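Local coordinates for uncharacterized protein MJ1460 (Methanocaldococcus jannaschii DSM 2661, PDB 2OSO) that is of unknown function but belongs to the vinyl-4-reductase family and carries a V4R domain that binds a zinc ion, at residues P29-G34 with Y107-K112; K90-N95 with E130-Y135; G122-C127 with F136-V141. The protein carries 3 engineered substitutions. One frame throughout, in Å; residues are numbered along the deposited sequence. Where two conformers were deposited one is given.

Contact 1: residues P29-G34 with Y107-K112; sequences PMPYFG and YQWVSK
M30 reaches Y107 through a sulfur-aromatic contact, made here by selenium because the residue was built as selenomethionine. In the conformer described, one of two deposited, the SE atom lies 4.9 Å from the centroid of the Y107 ring and 32° off the ring normal, an oblique Met-aromatic approach in which the two side chains cross at about a right angle. The M30 chain leaves the helix with CG anti to the backbone N (chi1 -165°), which puts CG over one face of the ring, 3.4 Å from Y107 CE1, and the bend at chi2 carries SE on to its oblique position. The very close approach of the M30 methyl to the phenol oxygen is doubtful. Segment 107-112 presents its rings from a type I beta turn, closed by V110 N bonding to Y107 O at 3.1 Å, in the loop between strand 98-103 and helix 118-132 of the V4R domain. A second, apolar contact joins P31 to W109. P31 CG meets W109 CZ2 at 4.1 Å at a slant, and W109 CZ2 in turn stands at the edge of the Y107 ring, in its plane, while V110 CG2 covers part of one indole face. F33 meets the ring of F36 and P31 packs on S25, both of the second subunit.

Contact 2: residues K90-N95 with E130-Y135; sequences KILLKN and EIFYYY. Engineered in segment 130-135: Y133 (natural residue Lys), Y134 (natural residue Lys), Y135 (natural residue Lys).
F132 meets two aliphatic side chains of helix 88-93 with the far end of its ring. Its CZ atom lies 4.1 Å from I91 CG2, and its CE1 atom is at the same 4.1 Å from L92 CD2. Both methyls come in at a slant to the ring. The L92 side chain as a whole crosses that of F132 at about a right angle. I91 points CG2 at the ring by holding it anti to the backbone N, whereas in F132 it is the carbonyl carbon that CG opposes (chi1 -66°), and this carries the ring out from the end of helix 118-132. The ring is also covered directly from its own side: I131 CG2 sits 3.5 Å above the ring plane and over its centre, so the preceding residue covers one face, and I69 of helix 69-79 packs on the ring too. After F132 the chain leaves the helix at Y133, an engineered residue with positive phi, before turning into strand 135-142. One shell further out, I86 backs I91, which is buried, but L92 is exposed. With no hydrogen bond across it, this small contact between two helix ends rests on dispersion and the removal of carbon surface from water, forces that impose little directional preference.

Contact 3: residues G122-C127 with F136-V141; sequences GILAGC and FVVNEV. With ZN (zinc ion), chain B.
A125 and F136 bring the backbones to 5.3 Å between their CA atoms, where helix 122-127 and strand 136-141 run nearly antiparallel at 155° with their axes 7.3 Å apart. V138 carries most of the side-chain contact on the strand side, and its two branches divide the work. CG1, anti to the backbone N (chi1 -180°), reaches L124 CB at 4.2 Å, while CG2 settles on A125, 3.6 Å from A125 CA and close to the methyl as well. A125 CB also touches F136 O, and with so small a side chain the helix can lie close to the strand. F136 starts towards the helix, but its ring leads away and packs on V155 of the adjacent strand. No direct hydrogen bond crosses the contact; instead a water bridges the polar backbone, accepting from F136 N at 3.0 Å and donating towards A125 O, though more acceptors compete for its protons than it can serve. Two residues on from F136, V138 N bonds to the hydroxyl of Y54 in helix 53-64, a partner for an amide that faces off the edge of the sheet. Two residues beyond that, E140 points its extended chain (chi2 180°) at the zinc ion. OE2 binds the metal at 1.9 Å and OE1 stands back at 3.4 Å, so the carboxylate is monodentate, and OE1 has a hydrogen-bond partner of its own. H117, C143 and C151 complete the coordination. The arrangement is a helix followed directly by an antiparallel strand that packs back along it, within the V4R domain, where the strand at the end of the four-stranded sheet delivers one ligand of a His-Glu-Cys-Cys zinc site.

Contacts 1 and 2 lie on opposite sides of the chain's centre, their own centres 31 Å apart, with contact 3 between them, its centre 20 Å from that of contact 1 and 13 Å from that of contact 2. Contacts 2 and 3 share helix 118-132, and residues 130-135 lead straight into strand 135-142 of the antiparallel sheet. Along the chain contact 2 alternates with both the others, whereas contact 1 closes before contact 3 opens. Residues 107-112, 122-127 and 130-141 all fall within the V4R domain; contact 1 also involves helix 30-44 and contact 2 helix 88-93. The zinc ion, which takes one ligand, E140, from contact 3, is about 8 Å from the Y107 side chain, so contact 1 lies near the metal site without taking part in it.

Contact 1: residues P29-G34 with Y107-K112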
loop_
_atom_site.group_PDB
_atom_site.type_symbol
_atom_site.label_atom_id
_atom_site.label_comp_id
_atom_site.label_asym_id
_atom_site.label_seq_id
_atom_site.Cartn_x
_atom_site.Cartn_y
_atom_site.Cartn_z
ATOM N N PRO A 29 5.286 5.438 -4.709
ATOM C CA PRO A 29 6.074 6.013 -3.588
ATOM C C PRO A 29 5.568 5.602 -2.181
ATOM O O PRO A 29 4.355 5.711 -1.883
ATOM C CB PRO A 29 5.896 7.506 -3.769
ATOM C CG PRO A 29 5.564 7.705 -5.186
ATOM C CD PRO A 29 4.795 6.502 -5.617
HETATM N N MSE A 30 6.494 5.114 -1.353
HETATM C CA MSE A 30 6.224 4.628 0.021
HETATM C C MSE A 30 5.282 5.490 0.884
HETATM O O MSE A 30 4.448 4.947 1.595
HETATM C CB MSE A 30 7.550 4.401 0.779
HETATM C CG MSE A 30 7.431 3.579 2.064
HETATM SE SE MSE A 30 7.135 1.689 1.666
HETATM C CE MSE A 30 6.401 1.045 3.346
ATOM N N PRO A 31 5.401 6.823 0.829
ATOM C CA PRO A 31 4.441 7.661 1.629
ATOM C C PRO A 31 2.941 7.363 1.357
ATOM O O PRO A 31 2.125 7.425 2.296
ATOM C CB PRO A 31 4.833 9.090 1.256
ATOM C CG PRO A 31 6.296 8.978 0.869
ATOM C CD PRO A 31 6.357 7.678 0.099
ATOM N N TYR A 32 2.603 6.983 0.127
ATOM C CA TYR A 32 1.238 6.686 -0.246
ATOM C C TYR A 32 0.794 5.279 0.171
ATOM O O TYR A 32 -0.375 5.041 0.471
ATOM C CB TYR A 32 1.084 6.854 -1.758
ATOM C CG TYR A 32 1.248 8.290 -2.212
ATOM C CD1 TYR A 32 0.341 9.278 -1.804
ATOM C CD2 TYR A 32 2.272 8.655 -3.085
ATOM C CE1 TYR A 32 0.453 10.563 -2.236
ATOM C CE2 TYR A 32 2.391 9.966 -3.512
ATOM C CZ TYR A 32 1.500 10.908 -3.074
ATOM O OH TYR A 32 1.587 12.197 -3.487
ATOM N N PHE A 33 1.747 4.359 0.185
ATOM C CA PHE A 33 1.559 3.031 0.722
ATOM C C PHE A 33 1.273 3.176 2.230
ATOM O O PHE A 33 0.337 2.637 2.728
ATOM C CB PHE A 33 2.806 2.182 0.445
ATOM C CG PHE A 33 2.730 0.774 0.974
ATOM C CD1 PHE A 33 3.030 0.492 2.293
ATOM C CD2 PHE A 33 2.435 -0.268 0.136
ATOM C CE1 PHE A 33 2.977 -0.807 2.766
ATOM C CE2 PHE A 33 2.382 -1.588 0.628
ATOM C CZ PHE A 33 2.631 -1.837 1.926
ATOM N N GLY A 34 2.033 3.986 2.954
ATOM C CA GLY A 34 1.720 4.202 4.319
ATOM C C GLY A 34 0.437 4.910 4.615
ATOM O O GLY A 34 -0.199 4.630 5.621
ATOM N N TYR A 107 11.751 4.453 4.338
ATOM C CA TYR A 107 11.571 5.463 5.355
ATOM C C TYR A 107 12.870 6.013 5.911
ATOM O O TYR A 107 12.914 6.311 7.078
ATOM C CB TYR A 107 10.756 4.922 6.529
ATOM C CG TYR A 107 9.386 4.475 6.145
ATOM C CD1 TYR A 107 8.511 5.366 5.544
ATOM C CD2 TYR A 107 8.940 3.204 6.433
ATOM C CE1 TYR A 107 7.255 4.997 5.202
ATOM C CE2 TYR A 107 7.654 2.809 6.106
ATOM C CZ TYR A 107 6.812 3.734 5.485
ATOM O OH TYR A 107 5.519 3.415 5.094
ATOM N N GLN A 108 13.906 6.126 5.084
ATOM C CA GLN A 108 15.189 6.745 5.523
ATOM C C GLN A 108 15.116 8.274 5.740
ATOM O O GLN A 108 15.995 8.889 6.393
ATOM C CB GLN A 108 16.293 6.389 4.528
ATOM C CG GLN A 108 16.665 4.920 4.464
ATOM C CD GLN A 108 17.604 4.635 3.298
ATOM O OE1 GLN A 108 18.543 5.388 3.076
ATOM N NE2 GLN A 108 17.305 3.614 2.497
ATOM N N TRP A 109 14.082 8.892 5.191
ATOM C CA TRP A 109 13.743 10.303 5.450
ATOM C C TRP A 109 13.105 10.489 6.843
ATOM O O TRP A 109 12.796 11.617 7.240
ATOM C CB TRP A 109 12.812 10.846 4.364
ATOM C CG TRP A 109 11.636 9.947 4.020
ATOM C CD1 TRP A 109 11.581 8.986 3.038
ATOM C CD2 TRP A 109 10.357 9.926 4.660
ATOM N NE1 TRP A 109 10.370 8.362 3.062
ATOM C CE2 TRP A 109 9.597 8.919 4.044
ATOM C CE3 TRP A 109 9.785 10.650 5.701
ATOM C CZ2 TRP A 109 8.301 8.629 4.447
ATOM C CZ3 TRP A 109 8.513 10.356 6.107
ATOM C CH2 TRP A 109 7.788 9.370 5.493
ATOM N N VAL A 110 12.882 9.382 7.574
ATOM C CA VAL A 110 12.362 9.451 8.944
ATOM C C VAL A 110 13.442 9.383 10.027
ATOM O O VAL A 110 14.290 8.501 10.044
ATOM C CB VAL A 110 11.325 8.318 9.218
ATOM C CG1 VAL A 110 10.854 8.369 10.644
ATOM C CG2 VAL A 110 10.155 8.426 8.300
ATOM N N SER A 111 13.397 10.315 10.961
ATOM C CA SER A 111 14.168 10.205 12.162
ATOM C C SER A 111 13.292 9.954 13.418
ATOM O O SER A 111 12.367 10.703 13.696
ATOM C CB SER A 111 15.015 11.457 12.330
ATOM O OG SER A 111 15.550 11.476 13.625
ATOM N N LYS A 112 13.638 8.922 14.195
ATOM C CA LYS A 112 12.877 8.524 15.378
ATOM C C LYS A 112 13.830 7.847 16.405
ATOM O O LYS A 112 14.726 7.098 16.004
ATOM C CB LYS A 112 11.769 7.555 14.906
ATOM C CG LYS A 112 10.652 7.328 15.917
ATOM C CD LYS A 112 9.250 7.348 15.262
ATOM C CE LYS A 112 8.743 8.749 15.120
ATOM N NZ LYS A 112 7.395 8.856 14.495
#

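Contact 2: residues K90-N95 with E130-Y135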
loop_
_atom_site.group_PDB
_atom_site.type_symbol
_atom_site.label_atom_id
_atom_site.label_comp_id
_atom_site.label_asym_id
_atom_site.label_seq_id
_atom_site.Cartn_x
_atom_site.Cartn_y
_atom_site.Cartn_z
ATOM N N LYS A 90 24.418 -20.580 9.339
ATOM C CA LYS A 90 24.551 -20.345 10.771
ATOM C C LYS A 90 23.230 -20.538 11.532
ATOM O O LYS A 90 23.224 -21.044 12.656
ATOM C CB LYS A 90 25.123 -18.947 11.006
ATOM C CG LYS A 90 25.383 -18.569 12.456
ATOM C CD LYS A 90 26.056 -17.175 12.487
ATOM C CE LYS A 90 26.451 -16.722 13.865
ATOM N NZ LYS A 90 27.473 -15.656 13.793
ATOM N N ILE A 91 22.113 -20.120 10.945
ATOM C CA ILE A 91 20.777 -20.375 11.539
ATOM C C ILE A 91 20.558 -21.876 11.736
ATOM O O ILE A 91 20.103 -22.342 12.783
ATOM C CB ILE A 91 19.622 -19.763 10.640
ATOM C CG1 ILE A 91 19.506 -18.281 10.896
ATOM C CG2 ILE A 91 18.264 -20.412 10.927
ATOM C CD1 ILE A 91 18.621 -17.552 9.841
ATOM N N LEU A 92 20.922 -22.633 10.722
ATOM C CA LEU A 92 20.857 -24.083 10.790
ATOM C C LEU A 92 21.763 -24.686 11.876
ATOM O O LEU A 92 21.349 -25.616 12.569
ATOM C CB LEU A 92 21.179 -24.676 9.416
ATOM C CG LEU A 92 20.128 -24.344 8.350
ATOM C CD1 LEU A 92 20.566 -24.892 6.973
ATOM C CD2 LEU A 92 18.690 -24.834 8.727
ATOM N N LEU A 93 22.958 -24.115 12.074
ATOM C CA LEU A 93 23.944 -24.699 12.977
ATOM C C LEU A 93 23.759 -24.264 14.433
ATOM O O LEU A 93 24.117 -24.995 15.351
ATOM C CB LEU A 93 25.383 -24.342 12.547
ATOM C CG LEU A 93 25.986 -24.944 11.271
ATOM C CD1 LEU A 93 27.352 -24.327 10.986
ATOM C CD2 LEU A 93 26.178 -26.418 11.400
ATOM N N LYS A 94 23.240 -23.058 14.642
ATOM C CA LYS A 94 23.206 -22.466 15.964
ATOM C C LYS A 94 21.833 -22.559 16.588
ATOM O O LYS A 94 20.843 -22.710 15.897
ATOM C CB LYS A 94 23.650 -20.991 15.878
ATOM C CG LYS A 94 25.135 -20.853 15.589
ATOM C CD LYS A 94 25.670 -19.439 15.777
ATOM C CE LYS A 94 26.055 -19.087 17.248
ATOM N NZ LYS A 94 26.402 -17.636 17.420
ATOM N N ASN A 95 21.775 -22.425 17.905
ATOM C CA ASN A 95 20.485 -22.218 18.587
ATOM C C ASN A 95 20.013 -20.769 18.475
ATOM O O ASN A 95 20.846 -19.846 18.378
ATOM C CB ASN A 95 20.617 -22.557 20.060
ATOM C CG ASN A 95 20.958 -23.979 20.279
ATOM O OD1 ASN A 95 20.386 -24.843 19.658
ATOM N ND2 ASN A 95 21.911 -24.238 21.147
ATOM N N GLU A 130 6.794 -19.776 7.666
ATOM C CA GLU A 130 6.578 -20.501 6.416
ATOM C C GLU A 130 7.805 -21.382 6.021
ATOM O O GLU A 130 7.656 -22.500 5.527
ATOM C CB GLU A 130 6.192 -19.531 5.285
ATOM C CG GLU A 130 4.777 -18.965 5.340
ATOM C CD GLU A 130 3.671 -20.007 5.458
ATOM O OE1 GLU A 130 3.448 -20.819 4.516
ATOM O OE2 GLU A 130 3.019 -20.047 6.525
ATOM N N ILE A 131 9.004 -20.862 6.225
ATOM C CA ILE A 131 10.222 -21.559 5.864
ATOM C C ILE A 131 10.576 -22.661 6.850
ATOM O O ILE A 131 10.887 -23.724 6.439
ATOM C CB ILE A 131 11.436 -20.573 5.744
ATOM C CG1 ILE A 131 11.274 -19.665 4.522
ATOM C CG2 ILE A 131 12.734 -21.375 5.606
ATOM C CD1 ILE A 131 12.041 -18.327 4.630
ATOM N N PHE A 132 10.516 -22.384 8.148
ATOM C CA PHE A 132 11.044 -23.282 9.181
ATOM C C PHE A 132 9.978 -23.960 10.095
ATOM O O PHE A 132 10.341 -24.755 10.971
ATOM C CB PHE A 132 12.042 -22.503 10.049
ATOM C CG PHE A 132 13.314 -22.067 9.304
ATOM C CD1 PHE A 132 14.138 -23.028 8.680
ATOM C CD2 PHE A 132 13.671 -20.734 9.222
ATOM C CE1 PHE A 132 15.292 -22.648 8.003
ATOM C CE2 PHE A 132 14.805 -20.338 8.536
ATOM C CZ PHE A 132 15.651 -21.301 7.952
ATOM N N TYR A 133 8.717 -23.593 9.957
ATOM C CA TYR A 133 7.603 -24.220 10.653
ATOM C C TYR A 133 7.320 -23.647 12.028
ATOM O O TYR A 133 6.133 -23.493 12.403
ATOM C CB TYR A 133 7.739 -25.755 10.751
ATOM C CG TYR A 133 6.499 -26.432 11.293
ATOM C CD1 TYR A 133 5.385 -26.599 10.486
ATOM C CD2 TYR A 133 6.439 -26.898 12.603
ATOM C CE1 TYR A 133 4.230 -27.181 10.954
ATOM C CE2 TYR A 133 5.262 -27.491 13.093
ATOM C CZ TYR A 133 4.167 -27.626 12.261
ATOM O OH TYR A 133 2.988 -28.239 12.675
ATOM N N TYR A 134 8.375 -23.370 12.779
ATOM C CA TYR A 134 8.249 -22.812 14.140
ATOM C C TYR A 134 7.550 -21.462 14.143
ATOM O O TYR A 134 7.562 -20.755 13.133
ATOM C CB TYR A 134 9.619 -22.641 14.804
ATOM C CG TYR A 134 10.473 -23.877 14.796
ATOM C CD1 TYR A 134 9.975 -25.082 15.269
ATOM C CD2 TYR A 134 11.775 -23.837 14.327
ATOM C CE1 TYR A 134 10.757 -26.242 15.275
ATOM C CE2 TYR A 134 12.569 -24.973 14.330
ATOM C CZ TYR A 134 12.058 -26.172 14.815
ATOM O OH TYR A 134 12.840 -27.307 14.822
ATOM N N TYR A 135 6.903 -21.138 15.273
ATOM C CA TYR A 135 6.412 -19.784 15.549
ATOM C C TYR A 135 7.623 -18.962 15.883
ATOM O O TYR A 135 8.455 -19.397 16.687
ATOM C CB TYR A 135 5.497 -19.713 16.777
ATOM C CG TYR A 135 4.211 -20.479 16.651
ATOM C CD1 TYR A 135 3.350 -20.274 15.561
ATOM C CD2 TYR A 135 3.824 -21.375 17.637
ATOM C CE1 TYR A 135 2.148 -20.976 15.442
ATOM C CE2 TYR A 135 2.614 -22.093 17.520
ATOM C CZ TYR A 135 1.782 -21.867 16.427
ATOM O OH TYR A 135 0.575 -22.558 16.322
#

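Contact 3: residues G122-C127 with F136-V141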
loop_
_atom_site.group_PDB
_atom_site.type_symbol
_atom_site.label_atom_id
_atom_site.label_comp_id
_atom_site.label_asym_id
_atom_site.label_seq_id
_atom_site.Cartn_x
_atom_site.Cartn_y
_atom_site.Cartn_z
ATOM N N GLY A 122 7.105 -7.933 11.261
ATOM C CA GLY A 122 6.005 -8.887 11.130
ATOM C C GLY A 122 6.196 -9.755 9.924
ATOM O O GLY A 122 5.970 -11.017 9.948
ATOM N N ILE A 123 6.523 -9.109 8.816
ATOM C CA ILE A 123 6.745 -9.879 7.564
ATOM C C ILE A 123 7.789 -10.986 7.813
ATOM O O ILE A 123 7.607 -12.134 7.434
ATOM C CB ILE A 123 7.217 -9.029 6.430
ATOM C CG1 ILE A 123 6.064 -8.110 5.937
ATOM C CG2 ILE A 123 7.642 -9.949 5.250
ATOM C CD1 ILE A 123 6.562 -7.079 4.889
ATOM N N LEU A 124 8.854 -10.620 8.481
ATOM C CA LEU A 124 9.984 -11.528 8.741
ATOM C C LEU A 124 9.557 -12.680 9.630
ATOM O O LEU A 124 9.915 -13.817 9.374
ATOM C CB LEU A 124 11.152 -10.759 9.365
ATOM C CG LEU A 124 11.964 -9.907 8.392
ATOM C CD1 LEU A 124 12.944 -9.053 9.198
ATOM C CD2 LEU A 124 12.659 -10.733 7.323
ATOM N N ALA A 125 8.729 -12.405 10.630
ATOM C CA ALA A 125 8.217 -13.458 11.490
ATOM C C ALA A 125 7.365 -14.442 10.719
ATOM O O ALA A 125 7.466 -15.661 10.925
ATOM C CB ALA A 125 7.395 -12.866 12.668
ATOM N N GLY A 126 6.509 -13.894 9.842
ATOM C CA GLY A 126 5.611 -14.702 9.066
ATOM C C GLY A 126 6.330 -15.552 8.048
ATOM O O GLY A 126 5.980 -16.734 7.854
ATOM N N CYS A 127 7.303 -14.956 7.351
ATOM C CA CYS A 127 8.096 -15.670 6.351
ATOM C C CYS A 127 8.962 -16.789 6.943
ATOM O O CYS A 127 9.061 -17.866 6.379
ATOM C CB CYS A 127 8.982 -14.732 5.540
ATOM S SG CYS A 127 8.076 -13.655 4.435
ATOM N N PHE A 136 7.730 -17.777 15.278
ATOM C CA PHE A 136 8.808 -16.825 15.567
ATOM C C PHE A 136 8.275 -15.501 16.075
ATOM O O PHE A 136 7.205 -15.030 15.626
ATOM C CB PHE A 136 9.659 -16.556 14.330
ATOM C CG PHE A 136 10.505 -17.733 13.894
ATOM C CD1 PHE A 136 11.779 -17.926 14.406
ATOM C CD2 PHE A 136 9.997 -18.677 12.996
ATOM C CE1 PHE A 136 12.549 -19.011 14.016
ATOM C CE2 PHE A 136 10.775 -19.785 12.592
ATOM C CZ PHE A 136 12.042 -19.939 13.101
ATOM N N VAL A 137 9.021 -14.883 17.005
ATOM C CA VAL A 137 8.836 -13.468 17.313
ATOM C C VAL A 137 10.073 -12.660 16.894
ATOM O O VAL A 137 11.182 -13.015 17.226
ATOM C CB VAL A 137 8.578 -13.224 18.808
ATOM C CG1 VAL A 137 8.606 -11.767 19.109
ATOM C CG2 VAL A 137 7.207 -13.857 19.220
ATOM N N VAL A 138 9.853 -11.576 16.155
ATOM C CA VAL A 138 10.936 -10.755 15.586
ATOM C C VAL A 138 10.803 -9.345 16.139
ATOM O O VAL A 138 9.733 -8.707 16.053
ATOM C CB VAL A 138 10.901 -10.785 14.036
ATOM C CG1 VAL A 138 12.053 -9.912 13.373
ATOM C CG2 VAL A 138 10.959 -12.243 13.548
ATOM N N ASN A 139 11.880 -8.870 16.755
ATOM C CA ASN A 139 11.893 -7.603 17.413
ATOM C C ASN A 139 13.060 -6.749 16.883
ATOM O O ASN A 139 14.191 -7.168 16.897
ATOM C CB ASN A 139 11.995 -7.831 18.917
ATOM C CG ASN A 139 12.052 -6.540 19.708
ATOM O OD1 ASN A 139 11.268 -5.599 19.472
ATOM N ND2 ASN A 139 12.945 -6.496 20.688
ATOM N N GLU A 140 12.758 -5.554 16.403
ATOM C CA GLU A 140 13.760 -4.719 15.784
ATOM C C GLU A 140 14.414 -3.993 16.946
ATOM O O GLU A 140 13.729 -3.334 17.723
ATOM C CB GLU A 140 13.157 -3.727 14.748
ATOM C CG GLU A 140 14.234 -2.934 13.989
ATOM C CD GLU A 140 13.661 -1.966 12.975
ATOM O OE1 GLU A 140 12.478 -1.607 13.102
ATOM O OE2 GLU A 140 14.403 -1.537 12.062
ATOM N N VAL A 141 15.732 -4.135 17.051
ATOM C CA VAL A 141 16.493 -3.594 18.172
ATOM C C VAL A 141 17.407 -2.460 17.742
ATOM O O VAL A 141 17.863 -1.704 18.585
ATOM C CB VAL A 141 17.303 -4.751 18.872
ATOM C CG1 VAL A 141 16.344 -5.896 19.410
ATOM C CG2 VAL A 141 18.360 -5.351 17.894
HETATM ZN ZN ZN B . 14.479 -0.067 10.888
HETATM O O HOH W 1 5.702 -16.819 13.223
#